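Local structure of BCL2-like 10 (Danio rerio, 6FBX) at residues L42-E47 / V92-T96. The protein is a pro-survival member of the Bcl-2 family that restrains apoptosis by holding the BH3 segment of pro-apoptotic relatives such as Bad. Numbering follows the deposited sequence. Where two conformers were deposited one is given.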
# COMPACT_ATOMS: atom_id res chain seq x y z
N LEU A 42 -0.97 -5.28 10.57
CA LEU A 42 -0.18 -6.08 9.63
C LEU A 42 0.86 -5.24 8.91
O LEU A 42 2.01 -5.67 8.77
CB LEU A 42 -1.11 -6.75 8.63
CG LEU A 42 -1.97 -7.86 9.23
CD1 LEU A 42 -3.12 -8.23 8.31
CD2 LEU A 42 -1.12 -9.08 9.53
N ALA A 43 0.48 -4.05 8.44
CA ALA A 43 1.43 -3.21 7.72
C ALA A 43 2.54 -2.71 8.64
O ALA A 43 3.69 -2.56 8.19
CB ALA A 43 0.71 -2.03 7.07
N LYS A 44 2.24 -2.45 9.91
CA LYS A 44 3.30 -2.07 10.85
C LYS A 44 4.16 -3.26 11.23
O LYS A 44 5.36 -3.10 11.49
CB LYS A 44 2.70 -1.43 12.10
CG LYS A 44 2.29 0.01 11.91
CD LYS A 44 3.51 0.90 11.69
CE LYS A 44 3.12 2.34 11.49
NZ LYS A 44 4.31 3.18 11.18
N GLU A 45 3.57 -4.46 11.28
CA GLU A 45 4.36 -5.66 11.48
C GLU A 45 5.38 -5.82 10.35
O GLU A 45 6.56 -6.06 10.60
CB GLU A 45 3.45 -6.89 11.56
CG GLU A 45 4.18 -8.19 11.84
CD GLU A 45 3.25 -9.39 11.88
OE1 GLU A 45 2.04 -9.21 11.64
OE2 GLU A 45 3.74 -10.50 12.15
N MET A 46 4.94 -5.66 9.10
CA MET A 46 5.87 -5.79 7.99
C MET A 46 6.93 -4.70 8.04
O MET A 46 8.11 -4.97 7.75
CB MET A 46 5.14 -5.76 6.65
CG MET A 46 6.02 -6.23 5.50
SD MET A 46 5.27 -6.08 3.88
CE MET A 46 4.15 -7.47 3.87
N GLU A 47 6.56 -3.48 8.42
CA GLU A 47 7.56 -2.43 8.54
C GLU A 47 8.59 -2.78 9.61
O GLU A 47 9.80 -2.66 9.39
CB GLU A 47 6.93 -1.08 8.87
CG GLU A 47 7.95 0.05 8.73
CD GLU A 47 7.42 1.41 9.13
OE1 GLU A 47 6.19 1.58 9.23
OE2 GLU A 47 8.25 2.32 9.34
N VAL A 92 -0.28 -5.83 1.51
CA VAL A 92 0.23 -5.24 2.74
C VAL A 92 1.50 -4.45 2.47
O VAL A 92 1.67 -3.34 2.98
CB VAL A 92 0.46 -6.34 3.80
CG1 VAL A 92 1.21 -5.78 5.01
CG2 VAL A 92 -0.87 -6.93 4.25
N SER A 93 2.41 -5.00 1.66
CA SER A 93 3.65 -4.29 1.37
C SER A 93 3.40 -2.96 0.68
O SER A 93 4.13 -1.99 0.91
CB SER A 93 4.58 -5.16 0.53
OG SER A 93 4.23 -5.14 -0.84
N ILE A 94 2.37 -2.89 -0.17
CA ILE A 94 2.02 -1.62 -0.81
C ILE A 94 1.63 -0.59 0.24
O ILE A 94 2.08 0.56 0.21
CB ILE A 94 0.91 -1.83 -1.85
CG1 ILE A 94 1.45 -2.63 -3.04
CG2 ILE A 94 0.33 -0.48 -2.30
CD1 ILE A 94 0.41 -3.01 -4.09
N PHE A 95 0.79 -1.00 1.20
CA PHE A 95 0.41 -0.11 2.29
C PHE A 95 1.60 0.27 3.15
O PHE A 95 1.79 1.44 3.49
CB PHE A 95 -0.69 -0.76 3.14
CG PHE A 95 -2.08 -0.58 2.58
CD1 PHE A 95 -3.00 0.24 3.22
CD2 PHE A 95 -2.46 -1.23 1.42
CE1 PHE A 95 -4.27 0.41 2.71
CE2 PHE A 95 -3.73 -1.06 0.91
CZ PHE A 95 -4.64 -0.24 1.55
N THR A 96 2.44 -0.71 3.51
CA THR A 96 3.62 -0.42 4.32
C THR A 96 4.51 0.60 3.62
O THR A 96 4.93 1.59 4.22
CB THR A 96 4.41 -1.70 4.60
OG1 THR A 96 3.56 -2.67 5.22
CG2 THR A 96 5.60 -1.40 5.50
O HOH W 1 4.30 1.67 7.06
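Thr96 sets its side chain against the backbone of Ala43, OG1 standing 3.0 Å from Ala43 O and equally far from Val92 O in its own helix; the single hydroxyl proton can serve either carbonyl. Here the packing is tightest: the CA atoms of Ala43 and Thr96 come within 4.9 Å, and Thr96 CG2 lies 3.6 Å from Glu47 CB. Val92 packs alongside, where chi1 of 170° turns CG1 away from its own backbone N and onto Ala43 CA. The axes of segments 42-47 and 92-96 cross at -76° in the all-helical Bcl-2 fold, where helix 88-107 runs through the core and helix 34-49 lies across it, beside the bound BH3 peptide. On the peptide side Met46 reaches out nearly straight, then bends at chi3 (-77°), laying SD 3.5 Å from Ser93 CB and CE 3.6 Å from Val92 CG1, while an aromatic side chain of the peptide also packs on it. An alanine in place of Met46 would probably open a gap over Val92 and Ser93 and deprive that peptide ring of a partner. The contact is looser at the carboxylate end of Glu47, where one water bridges OE1 to Thr96 O and, within the same helix, NZ of the partly exposed Lys44 forms a salt bridge with that OE1 at 3.1 Å.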